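Local coordinates for protein BtGH115A (Bacteroides thetaiotaomicron, PDB 5BY3) that acts as a family GH115 4-O-methyl-alpha-glucuronidase with specificity for decorated arabinogalactans, at residues A[685-690]-A[747-751]; A[647-653]-A[678-682]; A[67-73]-A[105-111]; A[39-44]-A[116-121]; A[403-407]-A[561-566]. All coordinates share one frame. Residue numbers count along the deposited sequence, not the author numbering.

The five contacts fall into three regions. Contacts 3 and 4 build the N-terminal alpha/beta region. Their centres are about 10 Å apart, and they meet through Thr72 OG1 and Thr116 OG1, 2.8 Å apart, probably hydrogen-bonded. Contacts 1 and 2 belong to the C-terminal beta region, with centres about 19 Å apart; strand 677-682 of contact 2 is followed in the chain by strand 689-696 of contact 1. Contacts 1 and 3 lie on opposite sides of the chain's centre, about 73 Å apart between centres. Contact 5 lies between these regions, about 34 Å from contact 4 and 35 Å from contact 2, centre to centre. It carries the nickel site, through Leu404.

Contact 1: A[685-690]-A[747-751]; sequences LKTDSV and LPVTG
Two antiparallel strand ends meet here, and the valine side chains set the packing. Val690 (chi1 near +60°, p) and Leu747 (m, t) are a hydrogen-bonded pair, CA atoms 5.4 Å apart, with side chains on the same sheet face. Val690 N donates to Leu747 O at 3.0 Å, and Leu747 N donates to Val690 O at 3.0 Å. Ser689 and Pro748 form the next, non-hydrogen-bonded pair, CA atoms 4.5 Å apart, and their side chains diverge. Beyond it the strands end, and a weak bond remains from Val749 N to Asp688 O at 3.4 Å.

The 685-690 segment reaches its strand through a loop. Thr687 has a positive phi (56°, psi 152°), and Asp688 is helical (-59°, -41°). Val749 takes rotamer m. Its CG1 lies 4.2 Å from CD1 of Leu685 (m, t) and 4.4 Å from CG1 of Val690, while its CG2 lies 3.4 Å from Asp688 O. CG1 of Val690 also reaches CB of Leu747 at 4.1 Å. The Thr687 hydroxyl bonds to Val776 O, near the C-terminus.

Strands 689-696 and 741-748 share an antiparallel sheet, consistent with a galactose-binding-domain-like fold. Two strong backbone bonds fix the register at its end; past them, apolar contact of Val749 with Leu685 and Val690 continues the join with little polar help.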
# COMPACT_ATOMS: atom_id res chain seq x y z
N LEU A 685 -24.62 -27.96 -27.26
CA LEU A 685 -23.99 -27.01 -28.20
C LEU A 685 -24.18 -27.42 -29.67
O LEU A 685 -24.52 -28.57 -29.96
CB LEU A 685 -22.48 -26.89 -27.92
CG LEU A 685 -21.95 -26.62 -26.50
CD1 LEU A 685 -20.42 -26.65 -26.53
CD2 LEU A 685 -22.47 -25.33 -25.87
N LYS A 686 -23.95 -26.46 -30.58
CA LYS A 686 -23.75 -26.75 -32.01
C LYS A 686 -22.25 -27.06 -32.18
O LYS A 686 -21.56 -27.34 -31.19
CB LYS A 686 -24.20 -25.57 -32.87
CG LYS A 686 -25.55 -24.96 -32.49
CD LYS A 686 -26.00 -23.92 -33.50
CE LYS A 686 -27.12 -23.04 -32.95
NZ LYS A 686 -26.64 -21.90 -32.11
N THR A 687 -21.74 -27.03 -33.41
CA THR A 687 -20.28 -27.01 -33.69
C THR A 687 -19.38 -28.13 -33.11
O THR A 687 -19.63 -28.71 -32.05
CB THR A 687 -19.62 -25.62 -33.39
OG1 THR A 687 -19.09 -25.60 -32.05
CG2 THR A 687 -20.59 -24.43 -33.66
N ASP A 688 -18.29 -28.37 -33.84
CA ASP A 688 -17.29 -29.42 -33.59
C ASP A 688 -16.60 -29.32 -32.20
O ASP A 688 -16.39 -30.33 -31.51
CB ASP A 688 -16.26 -29.35 -34.75
CG ASP A 688 -15.17 -30.44 -34.71
OD1 ASP A 688 -15.34 -31.49 -34.04
OD2 ASP A 688 -14.13 -30.26 -35.39
N SER A 689 -16.29 -28.09 -31.80
CA SER A 689 -15.34 -27.84 -30.71
C SER A 689 -15.85 -26.74 -29.79
O SER A 689 -16.86 -26.10 -30.09
CB SER A 689 -13.97 -27.43 -31.29
OG SER A 689 -13.21 -28.56 -31.72
N VAL A 690 -15.13 -26.55 -28.67
CA VAL A 690 -15.41 -25.50 -27.66
C VAL A 690 -14.13 -24.75 -27.29
O VAL A 690 -13.07 -25.37 -27.08
CB VAL A 690 -16.11 -26.07 -26.38
CG1 VAL A 690 -15.27 -27.15 -25.69
CG2 VAL A 690 -16.47 -24.96 -25.40
N LEU A 747 -11.03 -27.53 -27.10
CA LEU A 747 -11.28 -28.95 -26.84
C LEU A 747 -12.35 -29.51 -27.78
O LEU A 747 -13.27 -28.79 -28.18
CB LEU A 747 -11.69 -29.20 -25.38
CG LEU A 747 -10.83 -28.72 -24.20
CD1 LEU A 747 -11.68 -28.75 -22.92
CD2 LEU A 747 -9.53 -29.50 -24.04
N PRO A 748 -12.22 -30.81 -28.14
CA PRO A 748 -13.29 -31.45 -28.91
C PRO A 748 -14.44 -31.85 -28.00
O PRO A 748 -14.19 -32.42 -26.94
CB PRO A 748 -12.61 -32.70 -29.47
CG PRO A 748 -11.48 -33.01 -28.52
CD PRO A 748 -11.04 -31.69 -27.96
N VAL A 749 -15.68 -31.53 -28.39
CA VAL A 749 -16.86 -32.17 -27.78
C VAL A 749 -17.00 -33.61 -28.31
O VAL A 749 -16.38 -33.97 -29.32
CB VAL A 749 -18.19 -31.38 -28.03
CG1 VAL A 749 -18.02 -29.90 -27.72
CG2 VAL A 749 -18.75 -31.59 -29.45
N THR A 750 -17.79 -34.45 -27.63
CA THR A 750 -18.27 -35.66 -28.28
C THR A 750 -19.58 -35.36 -29.03
O THR A 750 -19.80 -35.87 -30.13
CB THR A 750 -18.43 -36.85 -27.32
OG1 THR A 750 -18.94 -36.40 -26.06
CG2 THR A 750 -17.10 -37.56 -27.10
N GLY A 751 -20.41 -34.49 -28.45
CA GLY A 751 -21.73 -34.17 -29.01
C GLY A 751 -22.85 -34.74 -28.15
O GLY A 751 -23.97 -34.93 -28.63

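Contact 2: A[647-653]-A[678-682]; sequences WNAAEAK and LTFSF
This is an aromatic packing contact between two sheets of the C-terminal beta region. Trp647 lies on strand 646-647, whose sheet also holds strand 766-772, and the Trp647 backbone hydrogen-bonds to Val771 there. Residues 678-682 belong to strand 677-682, at the edge of a four-stranded antiparallel sheet, and pair with strand 755-761. The arrangement is consistent with a beta sandwich.

Trp647 and Phe680 both have chi1 near -60° (m) and point at the other segment. CB of Phe680 sits over the six-membered ring of Trp647, 3.6 Å from its centroid, a CH-pi contact. The rings themselves are slid apart, with centroids 4.9 Å apart and planes at 28°. Trp647 CH2 also touches Phe682 CD1 at 3.8 Å.

After Trp647 the chain makes a type I turn from Asn648 to Glu651, with Glu651 N bonded to Asn648 O at 3.2 Å. Asn648 (chi1 p) closes an Asx turn, its OD1 accepting from Ala650 N at 3.1 Å. The chain then extends at Ala652, whose CB lies over a face of the Phe680 ring, 4.3 Å from its centroid, and 3.9 Å from Leu678 CG. Ala649 CB meets Leu678 CD2 at 3.9 Å. The CA atoms of Ala652 and Phe680 are 4.9 Å apart.

One hydrogen bond crosses, Lys653 N to Thr679 O at 3.0 Å. The contact therefore rests mainly on apolar and CH-pi packing, with a single backbone bond at its end.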
# COMPACT_ATOMS: atom_id res chain seq x y z
N TRP A 647 -19.34 -18.11 -16.24
CA TRP A 647 -19.39 -18.52 -14.83
C TRP A 647 -18.44 -17.74 -13.96
O TRP A 647 -17.42 -17.23 -14.45
CB TRP A 647 -19.01 -19.99 -14.70
CG TRP A 647 -19.97 -20.92 -15.38
CD1 TRP A 647 -21.32 -21.02 -15.14
CD2 TRP A 647 -19.66 -21.90 -16.39
NE1 TRP A 647 -21.86 -21.97 -15.96
CE2 TRP A 647 -20.87 -22.54 -16.72
CE3 TRP A 647 -18.49 -22.30 -17.04
CZ2 TRP A 647 -20.94 -23.55 -17.69
CZ3 TRP A 647 -18.56 -23.31 -18.00
CH2 TRP A 647 -19.78 -23.92 -18.31
N ASN A 648 -18.81 -17.65 -12.68
CA ASN A 648 -17.96 -17.30 -11.54
C ASN A 648 -17.69 -18.59 -10.77
O ASN A 648 -18.34 -19.61 -11.03
CB ASN A 648 -18.66 -16.28 -10.63
CG ASN A 648 -20.07 -16.73 -10.19
OD1 ASN A 648 -20.24 -17.62 -9.31
ND2 ASN A 648 -21.10 -16.12 -10.80
N ALA A 649 -16.78 -18.56 -9.81
CA ALA A 649 -16.36 -19.82 -9.17
C ALA A 649 -17.44 -20.60 -8.40
O ALA A 649 -17.27 -21.80 -8.14
CB ALA A 649 -15.13 -19.57 -8.29
N ALA A 650 -18.54 -19.93 -8.05
CA ALA A 650 -19.61 -20.50 -7.22
C ALA A 650 -20.83 -20.99 -8.02
O ALA A 650 -21.70 -21.67 -7.47
CB ALA A 650 -20.03 -19.53 -6.12
N GLU A 651 -20.88 -20.64 -9.31
CA GLU A 651 -21.85 -21.23 -10.24
C GLU A 651 -21.55 -22.71 -10.47
O GLU A 651 -22.38 -23.44 -11.02
CB GLU A 651 -21.91 -20.47 -11.57
CG GLU A 651 -22.43 -19.05 -11.44
CD GLU A 651 -23.12 -18.50 -12.70
OE1 GLU A 651 -22.55 -18.53 -13.81
OE2 GLU A 651 -24.26 -17.99 -12.57
N ALA A 652 -20.38 -23.16 -10.01
CA ALA A 652 -20.00 -24.56 -10.06
C ALA A 652 -21.00 -25.44 -9.32
O ALA A 652 -21.59 -25.02 -8.33
CB ALA A 652 -18.62 -24.73 -9.45
N LYS A 653 -21.20 -26.65 -9.82
CA LYS A 653 -21.92 -27.69 -9.07
C LYS A 653 -20.93 -28.24 -8.05
O LYS A 653 -20.62 -27.55 -7.07
CB LYS A 653 -22.47 -28.79 -10.01
CG LYS A 653 -23.19 -28.32 -11.28
CD LYS A 653 -24.30 -27.30 -11.05
CE LYS A 653 -25.14 -27.13 -12.31
NZ LYS A 653 -25.57 -25.73 -12.54
N LEU A 678 -13.15 -27.58 -9.19
CA LEU A 678 -14.48 -27.11 -9.55
C LEU A 678 -14.99 -27.80 -10.83
O LEU A 678 -14.21 -28.15 -11.73
CB LEU A 678 -14.45 -25.60 -9.73
CG LEU A 678 -14.81 -24.71 -8.53
CD1 LEU A 678 -14.44 -25.32 -7.16
CD2 LEU A 678 -14.24 -23.31 -8.75
N THR A 679 -16.30 -27.96 -10.89
CA THR A 679 -16.97 -28.75 -11.91
C THR A 679 -18.10 -27.86 -12.47
O THR A 679 -18.99 -27.44 -11.72
CB THR A 679 -17.47 -30.08 -11.26
OG1 THR A 679 -16.36 -30.83 -10.73
CG2 THR A 679 -18.30 -30.95 -12.23
N PHE A 680 -18.03 -27.52 -13.76
CA PHE A 680 -19.05 -26.67 -14.41
C PHE A 680 -19.82 -27.48 -15.43
O PHE A 680 -19.23 -28.31 -16.12
CB PHE A 680 -18.43 -25.46 -15.11
CG PHE A 680 -17.72 -24.53 -14.19
CD1 PHE A 680 -16.40 -24.76 -13.84
CD2 PHE A 680 -18.38 -23.46 -13.64
CE1 PHE A 680 -15.75 -23.92 -12.96
CE2 PHE A 680 -17.74 -22.60 -12.77
CZ PHE A 680 -16.42 -22.83 -12.43
N SER A 681 -21.11 -27.21 -15.56
CA SER A 681 -21.94 -27.99 -16.47
C SER A 681 -22.76 -27.13 -17.43
O SER A 681 -23.19 -25.99 -17.12
CB SER A 681 -22.81 -29.00 -15.71
OG SER A 681 -23.80 -28.32 -14.95
N PHE A 682 -22.99 -27.71 -18.60
CA PHE A 682 -23.66 -27.01 -19.67
C PHE A 682 -24.25 -28.00 -20.66
O PHE A 682 -23.84 -29.18 -20.71
CB PHE A 682 -22.69 -26.02 -20.37
CG PHE A 682 -21.48 -26.68 -21.00
CD1 PHE A 682 -20.40 -27.09 -20.22
CD2 PHE A 682 -21.43 -26.89 -22.37
CE1 PHE A 682 -19.29 -27.72 -20.79
CE2 PHE A 682 -20.33 -27.51 -22.95
CZ PHE A 682 -19.26 -27.92 -22.16

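Contact 3: A[67-73]-A[105-111]; sequences NIIVGTI and KLVVAGS
Strands 68-72 and 106-110 run parallel, their short axes 4.7 Å apart at 8°. Register is one to one: Ile68 with Leu106, Ile69 with Val107, Val70 with Val108, Gly71 with Ala109, Thr72 with Gly110. Six backbone hydrogen bonds alternate direction. Leu106 N donates to Asn67 O at 2.9 Å, Val108 N to Ile69 O at 2.9 Å, and Gly110 N to Gly71 O at 3.0 Å. In return Ile69 N reaches Leu106 O at 2.8 Å, Gly71 N reaches Val108 O at 2.9 Å, and Ile73 N reaches Gly110 O at 3.0 Å.

The pair is central in a six-stranded mixed sheet with helices on both faces. Ile68 and Val70 bond by their backbones to strand 28-31, and Val107 and Ala109 to antiparallel strand 96-100. Ile68 (m, t), Val70 (m), Leu106 (t, p) and Val108 (t) share one face; Val70, Leu106 and Val108 touch helix 113-126. Val70 CG1 meets Val108 CB at 4.0 Å. Ile69, Val107 and Ala109 face helix 77-81.

CA-H...O contacts add to the bonds, such as Thr72 CA to Gly110 O at 3.2 Å. Thr72 OG1 is hydrogen-bonded to Glu36 OE2 and Thr116 OG1, and Ser111 OG to Lys92 O and Ala95 N.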
# COMPACT_ATOMS: atom_id res chain seq x y z
N ASN A 67 -5.62 12.42 36.86
CA ASN A 67 -6.75 11.54 36.53
C ASN A 67 -6.49 10.56 35.36
O ASN A 67 -7.18 9.55 35.27
CB ASN A 67 -8.05 12.33 36.36
CG ASN A 67 -8.92 12.27 37.60
OD1 ASN A 67 -9.54 11.25 37.89
ND2 ASN A 67 -8.97 13.38 38.35
N ILE A 68 -5.52 10.88 34.50
CA ILE A 68 -4.96 9.97 33.50
C ILE A 68 -3.51 9.79 33.90
O ILE A 68 -2.75 10.76 33.90
CB ILE A 68 -4.99 10.52 32.04
CG1 ILE A 68 -6.41 10.80 31.54
CG2 ILE A 68 -4.26 9.57 31.09
CD1 ILE A 68 -6.48 11.57 30.23
N ILE A 69 -3.13 8.55 34.20
CA ILE A 69 -1.75 8.19 34.55
C ILE A 69 -1.13 7.42 33.37
O ILE A 69 -1.77 6.50 32.82
CB ILE A 69 -1.69 7.26 35.81
CG1 ILE A 69 -2.72 7.64 36.92
CG2 ILE A 69 -0.26 7.12 36.31
CD1 ILE A 69 -2.35 8.78 37.87
N VAL A 70 0.10 7.76 32.98
CA VAL A 70 0.77 7.06 31.87
C VAL A 70 2.21 6.70 32.18
O VAL A 70 2.97 7.51 32.72
CB VAL A 70 0.68 7.82 30.51
CG1 VAL A 70 -0.64 8.55 30.34
CG2 VAL A 70 1.82 8.79 30.32
N GLY A 71 2.60 5.48 31.80
CA GLY A 71 4.01 5.09 31.88
C GLY A 71 4.39 3.73 31.34
O GLY A 71 3.55 2.83 31.14
N THR A 72 5.69 3.59 31.14
CA THR A 72 6.33 2.33 30.75
C THR A 72 6.68 1.49 31.99
O THR A 72 7.27 2.01 32.96
CB THR A 72 7.61 2.63 29.94
OG1 THR A 72 7.34 3.67 28.99
CG2 THR A 72 8.15 1.38 29.21
N ILE A 73 6.28 0.22 31.96
CA ILE A 73 6.84 -0.90 32.76
C ILE A 73 8.26 -0.63 33.26
O ILE A 73 9.16 -0.30 32.47
CB ILE A 73 6.74 -2.25 31.96
CG1 ILE A 73 5.57 -3.10 32.47
CG2 ILE A 73 7.99 -3.11 32.08
CD1 ILE A 73 4.22 -2.50 32.19
N LYS A 105 -9.45 6.38 37.64
CA LYS A 105 -8.40 7.01 36.85
C LYS A 105 -8.09 6.13 35.65
O LYS A 105 -8.20 4.91 35.72
CB LYS A 105 -7.15 7.23 37.70
CG LYS A 105 -7.41 8.08 38.93
CD LYS A 105 -6.11 8.38 39.66
CE LYS A 105 -6.27 9.42 40.77
NZ LYS A 105 -6.93 8.86 41.99
N LEU A 106 -7.74 6.75 34.53
CA LEU A 106 -7.39 6.01 33.33
C LEU A 106 -5.91 5.76 33.37
O LEU A 106 -5.12 6.70 33.42
CB LEU A 106 -7.75 6.83 32.09
CG LEU A 106 -7.48 6.20 30.74
CD1 LEU A 106 -8.12 4.82 30.59
CD2 LEU A 106 -8.00 7.14 29.68
N VAL A 107 -5.53 4.48 33.35
CA VAL A 107 -4.12 4.06 33.41
C VAL A 107 -3.72 3.56 32.03
O VAL A 107 -4.43 2.75 31.43
CB VAL A 107 -3.87 2.98 34.50
CG1 VAL A 107 -2.37 2.65 34.64
CG2 VAL A 107 -4.47 3.40 35.83
N VAL A 108 -2.59 4.08 31.55
CA VAL A 108 -1.98 3.69 30.30
C VAL A 108 -0.58 3.17 30.62
O VAL A 108 0.34 3.95 30.95
CB VAL A 108 -1.87 4.87 29.29
CG1 VAL A 108 -1.21 4.42 27.99
CG2 VAL A 108 -3.22 5.53 28.99
N ALA A 109 -0.44 1.86 30.45
CA ALA A 109 0.76 1.12 30.81
C ALA A 109 1.36 0.46 29.58
O ALA A 109 0.80 -0.50 29.06
CB ALA A 109 0.41 0.07 31.87
N GLY A 110 2.47 1.00 29.08
CA GLY A 110 3.17 0.41 27.93
C GLY A 110 4.32 -0.52 28.32
O GLY A 110 5.05 -0.25 29.27
N SER A 111 4.49 -1.60 27.57
CA SER A 111 5.57 -2.57 27.78
C SER A 111 6.96 -2.02 27.48
O SER A 111 7.95 -2.46 28.09
CB SER A 111 5.31 -3.82 26.95
OG SER A 111 5.51 -3.58 25.56

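Contact 4: A[39-44]-A[116-121]; sequences VVRTSL and TAYGIL
Both segments are regular alpha helix within longer helices, 38-55 and 113-126. Their short axes run in the same direction, 8° apart, at a closest approach of 8.6 Å. This is side-by-side helix packing in an alpha/beta layer. Helix 38-55 connects parallel strands 28-31 and 59-62 in a beta-alpha-beta crossover, and helix 113-126 follows strand 106-110 of the same sheet. The closest backbone pair is Val40 with Ala117, CA atoms 4.8 Å apart. The small side chains of Ser43 and Ala117 both point across the interface, which suits so close an approach.

Ala117 CB lies 3.8 Å from Val39 CG2 (chi1 p). Val40 takes rotamer t; its CG1 touches Thr116 CG2 at 3.8 Å and Ile120 CD1 at 4.0 Å. Ile120 (m, t) reaches further along the other helix: its CD1 meets Leu44 CG at 3.8 Å, and its CG2 lies 3.5 Å from Ser43 O. Leu121 CD1 lies 4.2 Å from Ser43 OG. No hydrogen bond crosses between the segments. Thr116 turns its hydroxyl to Thr72 OG1 at the end of strand 68-72. Leu204 of helix 193-205 packs against Ser43 and Leu121.

Ser43 (chi1 m) satisfies its hydroxyl within its own helix: OG donates to Val39 O at 2.6 Å, and the same OG sits 3.3 Å from Ala117 CB.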
# COMPACT_ATOMS: atom_id res chain seq x y z
N VAL A 39 9.24 9.98 22.33
CA VAL A 39 8.07 9.51 21.63
C VAL A 39 6.88 9.53 22.57
O VAL A 39 5.75 9.82 22.13
CB VAL A 39 8.32 8.13 20.96
CG1 VAL A 39 8.72 7.05 21.97
CG2 VAL A 39 7.14 7.69 20.10
N VAL A 40 7.13 9.29 23.87
CA VAL A 40 6.04 9.34 24.84
C VAL A 40 5.56 10.79 24.99
O VAL A 40 4.36 11.06 24.92
CB VAL A 40 6.41 8.68 26.21
CG1 VAL A 40 5.28 8.82 27.24
CG2 VAL A 40 6.71 7.21 26.01
N ARG A 41 6.49 11.72 25.13
CA ARG A 41 6.14 13.12 25.31
C ARG A 41 5.48 13.71 24.07
O ARG A 41 4.53 14.46 24.18
CB ARG A 41 7.34 13.95 25.81
CG ARG A 41 7.38 14.14 27.34
CD ARG A 41 8.80 14.29 27.90
NE ARG A 41 9.72 14.99 26.97
CZ ARG A 41 10.82 14.46 26.41
NH1 ARG A 41 11.20 13.20 26.68
NH2 ARG A 41 11.55 15.20 25.59
N THR A 42 5.95 13.31 22.89
CA THR A 42 5.38 13.75 21.61
C THR A 42 3.91 13.37 21.47
O THR A 42 3.13 14.18 20.99
CB THR A 42 6.17 13.15 20.44
OG1 THR A 42 7.55 13.46 20.61
CG2 THR A 42 5.71 13.75 19.16
N SER A 43 3.56 12.15 21.91
CA SER A 43 2.21 11.58 21.82
C SER A 43 1.26 12.19 22.82
O SER A 43 0.05 12.35 22.56
CB SER A 43 2.26 10.06 22.07
OG SER A 43 3.29 9.48 21.28
N LEU A 44 1.81 12.50 23.99
CA LEU A 44 1.13 13.31 24.95
C LEU A 44 0.68 14.65 24.35
O LEU A 44 -0.49 14.99 24.47
CB LEU A 44 1.98 13.50 26.19
CG LEU A 44 1.71 12.40 27.21
CD1 LEU A 44 2.52 12.68 28.46
CD2 LEU A 44 0.24 12.32 27.55
N THR A 116 3.93 2.62 25.19
CA THR A 116 3.34 3.69 25.96
C THR A 116 2.72 4.73 25.00
O THR A 116 1.56 5.11 25.19
CB THR A 116 4.39 4.31 26.89
OG1 THR A 116 4.95 3.26 27.68
CG2 THR A 116 3.78 5.38 27.82
N ALA A 117 3.47 5.14 23.97
CA ALA A 117 3.00 6.09 22.96
C ALA A 117 1.68 5.63 22.32
O ALA A 117 0.73 6.43 22.19
CB ALA A 117 4.05 6.31 21.89
N TYR A 118 1.62 4.34 21.96
CA TYR A 118 0.48 3.79 21.23
C TYR A 118 -0.75 3.72 22.11
O TYR A 118 -1.89 3.96 21.62
CB TYR A 118 0.84 2.45 20.60
CG TYR A 118 1.92 2.54 19.56
CD1 TYR A 118 1.98 3.65 18.69
CD2 TYR A 118 2.88 1.52 19.40
CE1 TYR A 118 2.93 3.75 17.71
CE2 TYR A 118 3.86 1.63 18.40
CZ TYR A 118 3.89 2.75 17.56
OH TYR A 118 4.83 2.94 16.55
N GLY A 119 -0.53 3.43 23.40
CA GLY A 119 -1.59 3.50 24.45
C GLY A 119 -2.28 4.85 24.59
O GLY A 119 -3.51 4.92 24.64
N ILE A 120 -1.47 5.90 24.66
CA ILE A 120 -1.90 7.31 24.67
C ILE A 120 -2.74 7.68 23.44
O ILE A 120 -3.80 8.32 23.56
CB ILE A 120 -0.67 8.24 24.76
CG1 ILE A 120 0.08 7.96 26.08
CG2 ILE A 120 -1.10 9.70 24.59
CD1 ILE A 120 1.39 8.69 26.26
N LEU A 121 -2.24 7.29 22.27
CA LEU A 121 -2.92 7.52 21.00
C LEU A 121 -4.15 6.66 20.80
O LEU A 121 -4.94 6.93 19.93
CB LEU A 121 -1.92 7.39 19.85
CG LEU A 121 -0.94 8.59 19.83
CD1 LEU A 121 0.14 8.43 18.78
CD2 LEU A 121 -1.62 9.93 19.62

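Contact 5: A[403-407]-A[561-566]; sequences HLWLS and YPVQAA. With NI (nickel (II) ion), chain C.
Segment 403-407 carries one ligand of the nickel site: Leu404 O binds the ion at 2.4 Å, with two waters at 2.5 Å each, and Asp436 OD2 completes the modelled ligands. Next to it, Trp405 and Leu406 turn to helix 552-580. The segment has no regular structure, and helix 561-566 is kinked where Pro562 N lacks its bond to the turn before. The closest CA atoms are Leu406 and Pro562, at 6.7 Å.

Trp405 (chi1 t) donates from NE1 to Tyr561 OH at 3.1 Å, near the planes of both rings. Tyr561 OH (chi1 t) is also hydrogen-bonded to Thr600 OG1. Trp405 CZ2 meets Ala565 CB at 3.7 Å. Leu406 (m, t) puts CD2 3.7 Å from Tyr561 CE2 and CD1 3.7 Å from Ala565 CB.

The loop follows strand 388-393 of the eight-stranded parallel sheet, consistent with a TIM barrel. Glu499 OE2 accepts from Trp405 N and Leu406 N. Helix 587-603 packs on Trp405 and Tyr561, and helix 476-495 on Pro562 and Ala566.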
# COMPACT_ATOMS: atom_id res chain seq x y z
N HIS A 403 1.35 3.90 -12.27
CA HIS A 403 0.14 4.33 -11.60
C HIS A 403 0.51 5.31 -10.52
O HIS A 403 0.86 4.91 -9.40
CB HIS A 403 -0.70 3.16 -11.09
CG HIS A 403 0.06 2.09 -10.36
ND1 HIS A 403 0.92 1.21 -11.01
CD2 HIS A 403 0.06 1.72 -9.05
CE1 HIS A 403 1.41 0.35 -10.12
NE2 HIS A 403 0.93 0.66 -8.92
N LEU A 404 0.46 6.60 -10.85
CA LEU A 404 0.90 7.65 -9.90
C LEU A 404 -0.11 8.73 -9.61
O LEU A 404 0.14 9.60 -8.76
CB LEU A 404 2.15 8.35 -10.44
CG LEU A 404 3.46 7.61 -10.60
CD1 LEU A 404 4.45 8.53 -11.27
CD2 LEU A 404 3.96 7.22 -9.22
N TRP A 405 -1.24 8.72 -10.33
CA TRP A 405 -2.16 9.82 -10.16
C TRP A 405 -3.16 9.60 -9.04
O TRP A 405 -3.17 10.34 -8.04
CB TRP A 405 -2.80 10.16 -11.47
CG TRP A 405 -3.92 11.13 -11.42
CD1 TRP A 405 -4.03 12.27 -10.65
CD2 TRP A 405 -5.08 11.09 -12.25
NE1 TRP A 405 -5.20 12.92 -10.95
CE2 TRP A 405 -5.85 12.23 -11.93
CE3 TRP A 405 -5.54 10.19 -13.22
CZ2 TRP A 405 -7.09 12.48 -12.54
CZ3 TRP A 405 -6.77 10.44 -13.83
CH2 TRP A 405 -7.54 11.57 -13.47
N LEU A 406 -3.98 8.55 -9.21
CA LEU A 406 -4.95 8.11 -8.25
C LEU A 406 -4.54 6.75 -7.65
O LEU A 406 -3.70 6.03 -8.20
CB LEU A 406 -6.32 8.00 -8.92
CG LEU A 406 -6.86 9.33 -9.49
CD1 LEU A 406 -8.12 9.10 -10.31
CD2 LEU A 406 -7.09 10.36 -8.37
N SER A 407 -5.13 6.43 -6.52
CA SER A 407 -4.83 5.27 -5.79
C SER A 407 -6.03 4.37 -5.86
O SER A 407 -7.00 4.53 -5.08
CB SER A 407 -4.57 5.67 -4.32
OG SER A 407 -4.70 4.53 -3.47
N TYR A 561 -13.29 13.68 -5.50
CA TYR A 561 -12.16 13.75 -6.46
C TYR A 561 -11.82 12.41 -7.11
O TYR A 561 -11.78 12.38 -8.33
CB TYR A 561 -10.89 14.44 -5.90
CG TYR A 561 -9.82 14.66 -6.99
CD1 TYR A 561 -9.88 15.77 -7.86
CD2 TYR A 561 -8.77 13.74 -7.17
CE1 TYR A 561 -8.93 15.96 -8.85
CE2 TYR A 561 -7.84 13.93 -8.15
CZ TYR A 561 -7.92 15.04 -8.99
OH TYR A 561 -6.98 15.21 -9.98
N PRO A 562 -11.59 11.30 -6.32
CA PRO A 562 -11.21 10.05 -7.05
C PRO A 562 -12.29 9.44 -7.91
O PRO A 562 -12.01 9.04 -9.03
CB PRO A 562 -10.75 9.08 -5.95
CG PRO A 562 -11.28 9.63 -4.66
CD PRO A 562 -11.50 11.12 -4.85
N VAL A 563 -13.53 9.38 -7.43
CA VAL A 563 -14.62 8.85 -8.29
C VAL A 563 -14.85 9.70 -9.55
O VAL A 563 -14.99 9.14 -10.65
CB VAL A 563 -15.97 8.57 -7.53
CG1 VAL A 563 -17.10 8.27 -8.53
CG2 VAL A 563 -15.84 7.38 -6.60
N GLN A 564 -14.87 11.02 -9.40
CA GLN A 564 -15.18 11.85 -10.55
C GLN A 564 -13.97 12.03 -11.45
O GLN A 564 -14.10 12.14 -12.68
CB GLN A 564 -15.81 13.17 -10.13
CG GLN A 564 -17.22 13.04 -9.53
CD GLN A 564 -17.95 14.38 -9.37
OE1 GLN A 564 -17.36 15.42 -9.02
NE2 GLN A 564 -19.23 14.36 -9.63
N ALA A 565 -12.78 12.00 -10.85
CA ALA A 565 -11.52 12.01 -11.65
C ALA A 565 -11.47 10.79 -12.54
O ALA A 565 -11.31 10.88 -13.75
CB ALA A 565 -10.31 12.05 -10.74
N ALA A 566 -11.70 9.64 -11.92
CA ALA A 566 -11.75 8.37 -12.63
C ALA A 566 -12.81 8.33 -13.75
O ALA A 566 -12.53 7.80 -14.85
CB ALA A 566 -11.95 7.24 -11.62
NI NI C . 1.03 10.30 -6.68
O HOH W 1 2.04 11.81 -8.38
O HOH W 2 0.41 9.64 -4.32